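PDB 6H24: replication protein from Sphinx1.76-related DNA, which probably helps to initiate replication of its plasmid-like DNA, this chain being the first winged-helix (WH1) domain of the longer protein. Local coordinates for residues A[5-10]-A[121-126]; A[15-20]-A[75-80]; A[29-34]-A[49-54]; A[66-71]-A[102-107]. All blocks are in the same frame, centred on the assembly; numbering follows the deposited sequence.

Contact 1: residues A[5-10]-A[121-126]; sequences VKDNAL and ITRLEE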
loop_
_atom_site.group_PDB
_atom_site.type_symbol
_atom_site.label_atom_id
_atom_site.label_comp_id
_atom_site.label_asym_id
_atom_site.label_seq_id
_atom_site.Cartn_x
_atom_site.Cartn_y
_atom_site.Cartn_z
ATOM N N VAL A 5 8.051 -9.352 -16.793
ATOM C CA VAL A 5 8.393 -10.008 -15.535
ATOM C C VAL A 5 7.343 -9.701 -14.473
ATOM O O VAL A 5 6.906 -10.595 -13.735
ATOM C CB VAL A 5 9.801 -9.592 -15.075
ATOM C CG1 VAL A 5 10.114 -10.183 -13.715
ATOM C CG2 VAL A 5 10.843 -10.066 -16.077
ATOM N N LYS A 6 6.950 -8.430 -14.346
ATOM C CA LYS A 6 5.958 -8.074 -13.331
ATOM C C LYS A 6 4.613 -8.718 -13.650
ATOM O O LYS A 6 3.943 -9.244 -12.755
ATOM C CB LYS A 6 5.847 -6.554 -13.190
ATOM C CG LYS A 6 4.913 -6.125 -12.048
ATOM C CD LYS A 6 4.836 -4.605 -11.833
ATOM C CE LYS A 6 4.365 -3.811 -13.027
ATOM N NZ LYS A 6 4.173 -2.393 -12.609
ATOM N N ASP A 7 4.198 -8.668 -14.921
ATOM C CA ASP A 7 2.958 -9.311 -15.349
ATOM C C ASP A 7 2.964 -10.781 -14.946
ATOM O O ASP A 7 2.013 -11.277 -14.329
ATOM C CB ASP A 7 2.832 -9.139 -16.871
ATOM C CG ASP A 7 1.504 -9.636 -17.452
ATOM O OD1 ASP A 7 0.969 -10.666 -16.999
ATOM O OD2 ASP A 7 1.015 -9.001 -18.420
ATOM N N ASN A 8 4.069 -11.475 -15.229
ATOM C CA ASN A 8 4.185 -12.884 -14.875
ATOM C C ASN A 8 4.056 -13.089 -13.374
ATOM O O ASN A 8 3.355 -13.998 -12.914
ATOM C CB ASN A 8 5.528 -13.435 -15.350
ATOM C CG ASN A 8 5.581 -13.637 -16.844
ATOM O OD1 ASN A 8 4.553 -13.640 -17.523
ATOM N ND2 ASN A 8 6.785 -13.825 -17.366
ATOM N N ALA A 9 4.765 -12.274 -12.589
ATOM C CA ALA A 9 4.724 -12.431 -11.139
ATOM C C ALA A 9 3.319 -12.190 -10.605
ATOM O O ALA A 9 2.845 -12.923 -9.726
ATOM C CB ALA A 9 5.724 -11.485 -10.476
ATOM N N LEU A 10 2.643 -11.158 -11.109
ATOM C CA LEU A 10 1.299 -10.851 -10.628
ATOM C C LEU A 10 0.311 -11.944 -11.025
ATOM O O LEU A 10 -0.549 -12.332 -10.224
ATOM C CB LEU A 10 0.849 -9.495 -11.166
ATOM C CG LEU A 10 -0.509 -9.019 -10.650
ATOM C CD1 LEU A 10 -0.422 -8.816 -9.142
ATOM C CD2 LEU A 10 -0.959 -7.743 -11.334
ATOM N N ILE A 121 -4.182 -3.568 -14.367
ATOM C CA ILE A 121 -5.575 -3.806 -13.995
ATOM C C ILE A 121 -6.343 -4.457 -15.147
ATOM O O ILE A 121 -7.183 -5.332 -14.919
ATOM C CB ILE A 121 -6.239 -2.499 -13.533
ATOM C CG1 ILE A 121 -5.816 -2.170 -12.100
ATOM C CG2 ILE A 121 -7.753 -2.626 -13.572
ATOM C CD1 ILE A 121 -6.481 -3.052 -11.050
ATOM N N THR A 122 -6.077 -4.052 -16.393
ATOM C CA THR A 122 -6.794 -4.678 -17.499
ATOM C C THR A 122 -6.399 -6.141 -17.650
ATOM O O THR A 122 -7.235 -6.969 -18.037
ATOM C CB THR A 122 -6.577 -3.919 -18.807
ATOM O OG1 THR A 122 -7.126 -2.607 -18.671
ATOM C CG2 THR A 122 -7.293 -4.633 -19.947
ATOM N N ARG A 123 -5.141 -6.480 -17.356
ATOM C CA ARG A 123 -4.735 -7.881 -17.366
ATOM C C ARG A 123 -5.462 -8.665 -16.279
ATOM O O ARG A 123 -5.859 -9.817 -16.492
ATOM C CB ARG A 123 -3.224 -7.993 -17.180
ATOM C CG ARG A 123 -2.417 -7.481 -18.364
ATOM C CD ARG A 123 -2.416 -8.484 -19.516
ATOM N NE ARG A 123 -1.750 -9.733 -19.152
ATOM C CZ ARG A 123 -2.367 -10.892 -18.920
ATOM N NH1 ARG A 123 -3.686 -10.997 -19.014
ATOM N NH2 ARG A 123 -1.649 -11.957 -18.594
ATOM N N LEU A 124 -5.645 -8.059 -15.102
ATOM C CA LEU A 124 -6.408 -8.729 -14.053
ATOM C C LEU A 124 -7.866 -8.903 -14.456
ATOM O O LEU A 124 -8.477 -9.930 -14.150
ATOM C CB LEU A 124 -6.317 -7.962 -12.737
ATOM C CG LEU A 124 -4.956 -7.964 -12.041
ATOM C CD1 LEU A 124 -4.984 -7.045 -10.820
ATOM C CD2 LEU A 124 -4.542 -9.374 -11.646
ATOM N N GLU A 125 -8.459 -7.893 -15.100
ATOM C CA GLU A 125 -9.834 -8.047 -15.569
ATOM C C GLU A 125 -9.938 -9.252 -16.498
ATOM O O GLU A 125 -10.904 -10.021 -16.418
ATOM C CB GLU A 125 -10.324 -6.754 -16.226
ATOM C CG GLU A 125 -11.777 -6.822 -16.722
ATOM C CD GLU A 125 -12.311 -5.499 -17.267
ATOM O OE1 GLU A 125 -11.514 -4.585 -17.574
ATOM O OE2 GLU A 125 -13.551 -5.387 -17.412
ATOM N N GLU A 126 -8.948 -9.438 -17.382
ATOM C CA GLU A 126 -8.927 -10.590 -18.279
ATOM C C GLU A 126 -8.756 -11.884 -17.494
ATOM O O GLU A 126 -9.478 -12.863 -17.715
ATOM C CB GLU A 126 -7.788 -10.448 -19.296
ATOM C CG GLU A 126 -7.928 -9.260 -20.236
ATOM C CD GLU A 126 -6.672 -8.988 -21.053
ATOM O OE1 GLU A 126 -5.708 -9.781 -20.975
ATOM O OE2 GLU A 126 -6.649 -7.968 -21.775
#
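A salt bridge between Asp7 and Arg123, backed by a pair of leucines, joins the first helix of the domain (2-14) to the last (121-128). Arg123 presents the NE side of its guanidinium to the carboxylate: NE lies 3.0 Å from Asp7 OD2 with an N-H...O angle of 155°, and the oxygen, which uses its syn lone pair, sits almost in the guanidinium plane. The second arm is weak, Arg123 NH2 to Asp7 OD1 at 3.3 Å, in keeping with a 36° twist between the two flat groups that keeps the bridge from being a flat bidentate pair. Bends at chi2 and chi3 fold the arginine chain back, and its other end reaches along its own helix, where NH1 makes a weak bond of 3.1 Å to Glu126 OE1; the cation is thus shared by two carboxylates. In the fold, segments 5-10 and 121-126, 111 residues apart in sequence, lie on the terminal helices, packed together beside the winged-helix elements between them. Further in, Leu10 and Leu124 cross at about a right angle and meet through their CD2 methyls, 3.9 Å apart. Both leucines are buried: Leu10 also touches Phe79 and Trp96, Leu124 touches Met11 and Val117. One residue along, Glu125 forms a salt bridge with Arg33 of helix 19-34.

Contact 2: residues A[15-20]-A[75-80]; sequences YNLALV and FARQFS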
loop_
_atom_site.group_PDB
_atom_site.type_symbol
_atom_site.label_atom_id
_atom_site.label_comp_id
_atom_site.label_asym_id
_atom_site.label_seq_id
_atom_site.Cartn_x
_atom_site.Cartn_y
_atom_site.Cartn_z
ATOM N N TYR A 15 -3.359 -16.610 -8.744
ATOM C CA TYR A 15 -3.951 -17.912 -8.464
ATOM C C TYR A 15 -4.252 -18.111 -6.984
ATOM O O TYR A 15 -5.041 -19.000 -6.642
ATOM C CB TYR A 15 -3.030 -19.045 -8.920
ATOM C CG TYR A 15 -2.730 -19.107 -10.403
ATOM C CD1 TYR A 15 -3.644 -18.656 -11.349
ATOM C CD2 TYR A 15 -1.531 -19.638 -10.856
ATOM C CE1 TYR A 15 -3.364 -18.730 -12.707
ATOM C CE2 TYR A 15 -1.241 -19.713 -12.204
ATOM C CZ TYR A 15 -2.157 -19.258 -13.126
ATOM O OH TYR A 15 -1.855 -19.341 -14.467
ATOM N N ASN A 16 -3.623 -17.335 -6.105
ATOM C CA ASN A 16 -3.814 -17.527 -4.673
ATOM C C ASN A 16 -5.062 -16.829 -4.157
ATOM O O ASN A 16 -5.535 -17.159 -3.063
ATOM C CB ASN A 16 -2.613 -16.982 -3.897
ATOM C CG ASN A 16 -1.298 -17.520 -4.406
ATOM O OD1 ASN A 16 -1.191 -18.685 -4.784
ATOM N ND2 ASN A 16 -0.282 -16.664 -4.423
ATOM N N LEU A 17 -5.596 -15.868 -4.906
ATOM C CA LEU A 17 -6.768 -15.140 -4.454
ATOM C C LEU A 17 -7.983 -16.056 -4.467
ATOM O O LEU A 17 -8.195 -16.819 -5.412
ATOM C CB LEU A 17 -7.037 -13.938 -5.358
ATOM C CG LEU A 17 -6.307 -12.631 -5.061
ATOM C CD1 LEU A 17 -4.806 -12.856 -4.961
ATOM C CD2 LEU A 17 -6.657 -11.594 -6.124
ATOM N N ALA A 18 -8.805 -15.953 -3.429
ATOM C CA ALA A 18 -10.106 -16.604 -3.438
ATOM C C ALA A 18 -11.019 -15.973 -4.487
ATOM O O ALA A 18 -10.803 -14.844 -4.944
ATOM C CB ALA A 18 -10.752 -16.520 -2.054
ATOM N N LEU A 19 -12.055 -16.725 -4.874
ATOM C CA LEU A 19 -12.998 -16.227 -5.869
ATOM C C LEU A 19 -13.585 -14.883 -5.447
ATOM O O LEU A 19 -13.729 -13.979 -6.273
ATOM C CB LEU A 19 -14.113 -17.248 -6.094
ATOM C CG LEU A 19 -15.208 -16.882 -7.096
ATOM C CD1 LEU A 19 -14.638 -16.647 -8.485
ATOM C CD2 LEU A 19 -16.280 -17.969 -7.127
ATOM N N VAL A 20 -13.928 -14.729 -4.164
ATOM C CA VAL A 20 -14.555 -13.481 -3.739
ATOM C C VAL A 20 -13.582 -12.315 -3.900
ATOM O O VAL A 20 -13.997 -11.184 -4.185
ATOM C CB VAL A 20 -15.072 -13.578 -2.293
ATOM C CG1 VAL A 20 -13.930 -13.829 -1.319
ATOM C CG2 VAL A 20 -15.853 -12.315 -1.947
ATOM N N PHE A 75 -5.946 -7.416 1.327
ATOM C CA PHE A 75 -5.032 -6.473 1.971
ATOM C C PHE A 75 -3.831 -7.180 2.593
ATOM O O PHE A 75 -2.744 -6.602 2.662
ATOM C CB PHE A 75 -5.857 -5.686 2.996
ATOM C CG PHE A 75 -5.112 -4.612 3.728
ATOM C CD1 PHE A 75 -4.961 -3.348 3.191
ATOM C CD2 PHE A 75 -4.624 -4.854 4.998
ATOM C CE1 PHE A 75 -4.312 -2.355 3.890
ATOM C CE2 PHE A 75 -3.964 -3.861 5.706
ATOM C CZ PHE A 75 -3.807 -2.611 5.151
ATOM N N ALA A 76 -3.980 -8.443 2.996
ATOM C CA ALA A 76 -2.881 -9.168 3.618
ATOM C C ALA A 76 -1.849 -9.697 2.631
ATOM O O ALA A 76 -0.764 -10.108 3.060
ATOM C CB ALA A 76 -3.434 -10.340 4.430
ATOM N N ARG A 77 -2.143 -9.686 1.336
ATOM C CA ARG A 77 -1.292 -10.347 0.357
ATOM C C ARG A 77 -0.159 -9.444 -0.133
ATOM O O ARG A 77 -0.203 -8.215 -0.026
ATOM C CB ARG A 77 -2.139 -10.812 -0.828
ATOM C CG ARG A 77 -3.237 -11.785 -0.424
ATOM C CD ARG A 77 -3.881 -12.428 -1.623
ATOM N NE ARG A 77 -5.010 -13.253 -1.223
ATOM C CZ ARG A 77 -4.908 -14.513 -0.821
ATOM N NH1 ARG A 77 -3.721 -15.106 -0.777
ATOM N NH2 ARG A 77 -5.992 -15.184 -0.461
ATOM N N GLN A 78 0.861 -10.088 -0.699
ATOM C CA GLN A 78 2.013 -9.407 -1.278
ATOM C C GLN A 78 2.550 -10.253 -2.427
ATOM O O GLN A 78 2.281 -11.455 -2.519
ATOM C CB GLN A 78 3.103 -9.163 -0.223
ATOM C CG GLN A 78 3.691 -10.431 0.393
ATOM C CD GLN A 78 4.721 -10.139 1.479
ATOM O OE1 GLN A 78 5.926 -10.241 1.251
ATOM N NE2 GLN A 78 4.247 -9.757 2.655
ATOM N N PHE A 79 3.297 -9.605 -3.321
ATOM C CA PHE A 79 4.012 -10.313 -4.382
ATOM C C PHE A 79 5.339 -9.610 -4.647
ATOM O O PHE A 79 5.514 -8.429 -4.332
ATOM C CB PHE A 79 3.164 -10.424 -5.665
ATOM C CG PHE A 79 2.918 -9.115 -6.368
ATOM C CD1 PHE A 79 1.974 -8.216 -5.896
ATOM C CD2 PHE A 79 3.589 -8.815 -7.540
ATOM C CE1 PHE A 79 1.741 -7.019 -6.558
ATOM C CE2 PHE A 79 3.359 -7.626 -8.208
ATOM C CZ PHE A 79 2.432 -6.732 -7.723
ATOM N N SER A 80 6.282 -10.360 -5.222
ATOM C CA SER A 80 7.650 -9.894 -5.406
ATOM C C SER A 80 8.093 -10.086 -6.850
ATOM O O SER A 80 7.629 -10.992 -7.549
ATOM C CB SER A 80 8.615 -10.630 -4.473
ATOM O OG SER A 80 8.293 -10.377 -3.117
HETATM O O HOH W 1 -0.930 -14.442 -1.808
#
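Arg77 reaches across to Asn16 and Leu17 with an extended chain, CG to NE, and carries most of the buried surface. Its aliphatic part meets Leu17, whose CD1 methyl lies 3.5 Å from Arg77 CD. Farther out, the guanidinium slides under the backbone of the turn: Asn16 O and Leu17 CA both lie over one of its faces. Asn16 O is 3.3 Å from Arg77 NH2, but the angle is too poor for a hydrogen bond. A water at the guanidinium edge accepts from Arg77 NH1 at 3.0 Å and, weakly, from Asn16 ND2 at 3.5 Å, linking the two side chains. The charge is met chiefly by Glu21, whose OE2 forms a salt bridge with Arg77 NE while its OE1 takes the N-H of Ala18, the N-cap of helix 19-34. With an alanine here, Glu21 would probably lose its cation, and the bridging water its stronger donor. Around this spot Leu17 also packs on Leu74 of helix 60-75, Phe128 of helix 121-128 and Trp96, so the linker between helices 2-14 and 19-34 is seated over the junction where helix 60-75 passes into strand 78-85.

Contact 3: residues A[29-34]-A[49-54]; sequences IIEARE and ASSYIN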
loop_
_atom_site.group_PDB
_atom_site.type_symbol
_atom_site.label_atom_id
_atom_site.label_comp_id
_atom_site.label_asym_id
_atom_site.label_seq_id
_atom_site.Cartn_x
_atom_site.Cartn_y
_atom_site.Cartn_z
ATOM N N ILE A 29 -13.407 -2.569 -10.812
ATOM C CA ILE A 29 -13.145 -2.145 -12.190
ATOM C C ILE A 29 -14.441 -1.756 -12.887
ATOM O O ILE A 29 -14.529 -0.706 -13.536
ATOM C CB ILE A 29 -12.416 -3.262 -12.961
ATOM C CG1 ILE A 29 -11.018 -3.492 -12.395
ATOM C CG2 ILE A 29 -12.353 -2.938 -14.451
ATOM C CD1 ILE A 29 -10.407 -4.809 -12.804
ATOM N N ILE A 30 -15.458 -2.606 -12.778
ATOM C CA ILE A 30 -16.733 -2.363 -13.448
ATOM C C ILE A 30 -17.393 -1.098 -12.914
ATOM O O ILE A 30 -17.842 -0.238 -13.683
ATOM C CB ILE A 30 -17.651 -3.588 -13.282
ATOM C CG1 ILE A 30 -17.115 -4.756 -14.108
ATOM C CG2 ILE A 30 -19.089 -3.247 -13.673
ATOM C CD1 ILE A 30 -17.805 -6.068 -13.817
ATOM N N GLU A 31 -17.485 -0.970 -11.585
ATOM C CA GLU A 31 -18.150 0.199 -11.016
ATOM C C GLU A 31 -17.393 1.484 -11.332
ATOM O O GLU A 31 -18.014 2.539 -11.516
ATOM C CB GLU A 31 -18.315 0.033 -9.507
ATOM C CG GLU A 31 -19.224 1.077 -8.877
ATOM C CD GLU A 31 -19.767 0.654 -7.522
ATOM O OE1 GLU A 31 -19.936 -0.562 -7.283
ATOM O OE2 GLU A 31 -20.028 1.543 -6.687
ATOM N N ALA A 32 -16.061 1.422 -11.411
ATOM C CA ALA A 32 -15.293 2.609 -11.761
ATOM C C ALA A 32 -15.691 3.106 -13.141
ATOM O O ALA A 32 -16.060 4.270 -13.322
ATOM C CB ALA A 32 -13.795 2.302 -11.714
ATOM N N ARG A 33 -15.628 2.217 -14.128
ATOM C CA ARG A 33 -16.047 2.552 -15.482
ATOM C C ARG A 33 -17.474 3.093 -15.493
ATOM O O ARG A 33 -17.753 4.136 -16.100
ATOM C CB ARG A 33 -15.913 1.292 -16.341
ATOM C CG ARG A 33 -15.787 1.488 -17.822
ATOM C CD ARG A 33 -14.965 0.336 -18.414
ATOM N NE ARG A 33 -15.478 -0.979 -18.023
ATOM C CZ ARG A 33 -14.728 -2.062 -17.829
ATOM N NH1 ARG A 33 -13.408 -2.010 -17.970
ATOM N NH2 ARG A 33 -15.299 -3.204 -17.484
ATOM N N GLU A 34 -18.383 2.421 -14.777
ATOM C CA GLU A 34 -19.793 2.796 -14.826
ATOM C C GLU A 34 -20.039 4.189 -14.257
ATOM O O GLU A 34 -20.930 4.902 -14.737
ATOM C CB GLU A 34 -20.638 1.767 -14.070
ATOM N N ALA A 49 -22.301 -3.862 -2.352
ATOM C CA ALA A 49 -22.835 -5.217 -2.260
ATOM C C ALA A 49 -23.959 -5.427 -3.269
ATOM O O ALA A 49 -24.125 -6.536 -3.790
ATOM C CB ALA A 49 -23.332 -5.507 -0.842
ATOM N N SER A 50 -24.731 -4.375 -3.562
ATOM C CA SER A 50 -25.799 -4.487 -4.548
ATOM C C SER A 50 -25.246 -4.853 -5.920
ATOM O O SER A 50 -25.868 -5.625 -6.657
ATOM C CB SER A 50 -26.579 -3.174 -4.625
ATOM O OG SER A 50 -25.709 -2.078 -4.867
ATOM N N SER A 51 -24.074 -4.322 -6.277
ATOM C CA SER A 51 -23.458 -4.681 -7.552
ATOM C C SER A 51 -22.987 -6.131 -7.537
ATOM O O SER A 51 -23.129 -6.849 -8.531
ATOM C CB SER A 51 -22.294 -3.745 -7.868
ATOM O OG SER A 51 -22.706 -2.391 -7.869
ATOM N N TYR A 52 -22.415 -6.575 -6.412
ATOM C CA TYR A 52 -22.023 -7.976 -6.271
ATOM C C TYR A 52 -23.224 -8.875 -6.492
ATOM O O TYR A 52 -23.152 -9.854 -7.250
ATOM C CB TYR A 52 -21.376 -8.160 -4.885
ATOM C CG TYR A 52 -20.807 -9.527 -4.543
ATOM C CD1 TYR A 52 -20.217 -10.335 -5.507
ATOM C CD2 TYR A 52 -20.762 -9.956 -3.224
ATOM C CE1 TYR A 52 -19.673 -11.573 -5.170
ATOM C CE2 TYR A 52 -20.216 -11.180 -2.878
ATOM C CZ TYR A 52 -19.672 -11.983 -3.852
ATOM O OH TYR A 52 -19.132 -13.200 -3.488
ATOM N N ILE A 53 -24.354 -8.514 -5.890
ATOM C CA ILE A 53 -25.596 -9.253 -6.085
ATOM C C ILE A 53 -26.014 -9.218 -7.551
ATOM O O ILE A 53 -26.349 -10.250 -8.143
ATOM C CB ILE A 53 -26.691 -8.671 -5.172
ATOM C CG1 ILE A 53 -26.367 -8.966 -3.708
ATOM C CG2 ILE A 53 -28.058 -9.217 -5.551
ATOM C CD1 ILE A 53 -27.128 -8.096 -2.739
ATOM N N ASN A 54 -25.987 -8.028 -8.167
ATOM C CA ASN A 54 -26.466 -7.897 -9.541
ATOM C C ASN A 54 -25.542 -8.584 -10.536
ATOM O O ASN A 54 -26.008 -9.095 -11.562
ATOM C CB ASN A 54 -26.611 -6.422 -9.925
ATOM C CG ASN A 54 -27.805 -5.756 -9.272
ATOM O OD1 ASN A 54 -28.737 -6.423 -8.825
ATOM N ND2 ASN A 54 -27.786 -4.430 -9.223
#
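Glu31 and Ser51 mark the closest approach of two helical backbones, their CA atoms 8.0 Å apart. Segment 29-34 is the last part of helix 19-34, and segment 49-54 is the beginning of helix 49-56, which follows strand 45-48 without a break. Each holds its regular helical bonds, such as Glu34 N to Ile30 O and Ile53 N to Ala49 O. The gap between the backbones is bridged by a single pair of side chains. Glu31 points across with CG anti to the backbone N (chi1 -169°) and the chain extended beyond CG, which carries the carboxylate out to the other helix. There OE1 lies 3.4 Å from Ser51 OG, with Ser51 as donor in a weak bond, and 4.0 Å from Ser51 CB. These helices belong to the helix-turn-helix part of a winged-helix fold, in which helix 19-34 packs against the pair 49-56 and 60-75. As the Glu31 side chain has two conformations, its weak bond to Ser51 is doubtful. The same OE1 accepts the backbone N-H of His48, at the end of the strand that leads into helix 49-56; a carboxylate so near a helix N terminus would probably be stabilised by the helix dipole. The packing runs through Tyr52, which rests on Val20, Arg23 and Leu27 of helix 19-34 and on Ala63 and Leu67 of helix 60-75. Ala49 is tied by a backbone hydrogen bond to Ala107.

Contact 4: residues A[66-71]-A[102-107]; sequences ALKDAC and YMDDTA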
loop_
_atom_site.group_PDB
_atom_site.type_symbol
_atom_site.label_atom_id
_atom_site.label_comp_id
_atom_site.label_asym_id
_atom_site.label_seq_id
_atom_site.Cartn_x
_atom_site.Cartn_y
_atom_site.Cartn_z
ATOM N N ALA A 66 -19.176 -10.961 2.828
ATOM C CA ALA A 66 -18.196 -11.606 1.962
ATOM C C ALA A 66 -17.226 -10.589 1.378
ATOM O O ALA A 66 -16.011 -10.822 1.355
ATOM C CB ALA A 66 -18.913 -12.355 0.836
ATOM N N LEU A 67 -17.741 -9.450 0.919
ATOM C CA LEU A 67 -16.876 -8.397 0.401
ATOM C C LEU A 67 -15.991 -7.816 1.496
ATOM O O LEU A 67 -14.792 -7.594 1.287
ATOM C CB LEU A 67 -17.730 -7.293 -0.210
ATOM C CG LEU A 67 -18.461 -7.581 -1.512
ATOM C CD1 LEU A 67 -19.272 -6.351 -1.837
ATOM C CD2 LEU A 67 -17.489 -7.921 -2.627
ATOM N N LYS A 68 -16.566 -7.568 2.671
ATOM C CA LYS A 68 -15.792 -7.042 3.790
ATOM C C LYS A 68 -14.637 -7.969 4.131
ATOM O O LYS A 68 -13.495 -7.523 4.319
ATOM C CB LYS A 68 -16.733 -6.862 4.981
ATOM C CG LYS A 68 -16.190 -6.100 6.154
ATOM C CD LYS A 68 -17.354 -5.690 7.037
ATOM C CE LYS A 68 -16.890 -5.317 8.424
ATOM N NZ LYS A 68 -18.026 -5.053 9.355
ATOM N N ASP A 69 -14.911 -9.274 4.205
ATOM C CA ASP A 69 -13.867 -10.248 4.499
ATOM C C ASP A 69 -12.866 -10.374 3.355
ATOM O O ASP A 69 -11.675 -10.591 3.595
ATOM C CB ASP A 69 -14.496 -11.607 4.817
ATOM C CG ASP A 69 -15.194 -11.623 6.164
ATOM O OD1 ASP A 69 -16.148 -12.409 6.332
ATOM O OD2 ASP A 69 -14.810 -10.825 7.042
ATOM N N ALA A 70 -13.329 -10.270 2.103
ATOM C CA ALA A 70 -12.415 -10.340 0.963
ATOM C C ALA A 70 -11.436 -9.170 0.963
ATOM O O ALA A 70 -10.263 -9.333 0.601
ATOM C CB ALA A 70 -13.205 -10.355 -0.343
ATOM N N CYS A 71 -11.901 -7.983 1.358
ATOM C CA CYS A 71 -11.006 -6.832 1.474
ATOM C C CYS A 71 -9.849 -7.134 2.415
ATOM O O CYS A 71 -8.683 -6.876 2.093
ATOM C CB CYS A 71 -11.786 -5.612 1.966
ATOM S SG CYS A 71 -12.797 -4.822 0.686
ATOM N N TYR A 102 -14.619 -0.103 4.808
ATOM C CA TYR A 102 -15.973 -0.628 4.737
ATOM C C TYR A 102 -16.937 0.287 5.468
ATOM O O TYR A 102 -16.601 0.885 6.499
ATOM C CB TYR A 102 -16.060 -2.047 5.319
ATOM C CG TYR A 102 -15.710 -2.126 6.779
ATOM C CD1 TYR A 102 -16.658 -1.854 7.752
ATOM C CD2 TYR A 102 -14.438 -2.497 7.186
ATOM C CE1 TYR A 102 -16.342 -1.924 9.102
ATOM C CE2 TYR A 102 -14.113 -2.583 8.526
ATOM C CZ TYR A 102 -15.068 -2.293 9.478
ATOM O OH TYR A 102 -14.746 -2.378 10.816
ATOM N N MET A 103 -18.157 0.352 4.931
ATOM C CA MET A 103 -19.260 1.118 5.509
ATOM C C MET A 103 -20.427 0.166 5.758
ATOM O O MET A 103 -21.158 -0.186 4.824
ATOM C CB MET A 103 -19.680 2.248 4.581
ATOM C CG MET A 103 -18.600 3.264 4.316
ATOM S SD MET A 103 -19.149 4.512 3.144
ATOM C CE MET A 103 -20.451 5.286 4.096
ATOM N N ASP A 104 -20.619 -0.224 7.014
ATOM C CA ASP A 104 -21.670 -1.176 7.347
ATOM C C ASP A 104 -23.051 -0.648 6.981
ATOM O O ASP A 104 -23.926 -1.421 6.569
ATOM C CB ASP A 104 -21.617 -1.499 8.837
ATOM C CG ASP A 104 -20.436 -2.369 9.205
ATOM O OD1 ASP A 104 -19.765 -2.904 8.301
ATOM O OD2 ASP A 104 -20.162 -2.495 10.419
ATOM N N ASP A 105 -23.292 0.649 7.184
ATOM C CA ASP A 105 -24.646 1.176 7.041
ATOM C C ASP A 105 -25.116 1.213 5.587
ATOM O O ASP A 105 -26.329 1.220 5.345
ATOM C CB ASP A 105 -24.736 2.567 7.673
ATOM C CG ASP A 105 -24.722 2.516 9.195
ATOM O OD1 ASP A 105 -24.667 1.399 9.758
ATOM O OD2 ASP A 105 -24.767 3.589 9.829
ATOM N N THR A 106 -24.195 1.269 4.623
ATOM C CA THR A 106 -24.547 1.301 3.208
ATOM C C THR A 106 -24.122 0.055 2.439
ATOM O O THR A 106 -24.305 0.010 1.217
ATOM C CB THR A 106 -23.924 2.529 2.531
ATOM O OG1 THR A 106 -22.503 2.515 2.724
ATOM C CG2 THR A 106 -24.503 3.811 3.103
ATOM N N ALA A 107 -23.560 -0.946 3.107
ATOM C CA ALA A 107 -23.120 -2.178 2.451
ATOM C C ALA A 107 -22.206 -1.877 1.268
ATOM O O ALA A 107 -22.404 -2.378 0.158
ATOM C CB ALA A 107 -24.311 -3.020 1.999
#
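Lys68 lies over the ring of Tyr102 and ends at Asp104, fastening helix 60-75 to the end of strand 97-103 and the turn after it. This joins the second helix of the helix-turn-helix to the beta-hairpin of the winged-helix fold, whose other strand is 108-113. From CB, which points toward the strand, CG swings beside the carbonyl carbon and the chain then runs straight to NZ. CG comes to 4.1 Å from Tyr102 CG, the root of the ring. CD lies 3.9 Å from that same Tyr102 CG and about as far from Asp104 OD1. CE sits over the middle of the ring face, 3.5 Å from the Tyr102 centroid, in a CH-pi contact. NZ has moved past the centre, 4.1 Å from the Tyr102 centroid and 31° off the ring normal, so its cation-pi contact is off-centre. Its main partner is Asp104 OD1, at 3.0 Å, in a hydrogen-bonded salt bridge; this oxygen also accepts from Tyr64 OH, which helps to hold the carboxylate in place. A methionine in its place would probably leave the Asp104 carboxylate with no cation beside it and the ring without its cation-pi partner. The backbone of Tyr102 pairs antiparallel with a strand of the second subunit, so the sheet runs on across the dimer interface, and Tyr102 also packs on Asn91 of that subunit. At the lysine tip, NZ approaches Asp104 OD1 from the syn side, 15° out of the carboxylate plane, with OD2 of the same residue 3.5 Å away.

Overall arrangement
From the N terminus, helix 2-14 opens contact 1, which closes only at helix 121-128 and encloses the other three. The linker after it opens contact 2, closed at the start of strand 78-85. Within that loop, contact 3 closes first, from the end of helix 19-34 to helix 49-56. Contact 4 opens next, on helix 60-75, before contact 2 has closed, so these two cross; it closes at the end of strand 97-103 and the next turn. Contacts 1 and 4 lie about 25 Å apart between centres, on opposite sides of the chain's centre. Ala9 on Ser80 connects contacts 1 and 2, Val20 joins contact 2 to contacts 3 and 4, and Ala49 on Leu67 links contacts 3 and 4.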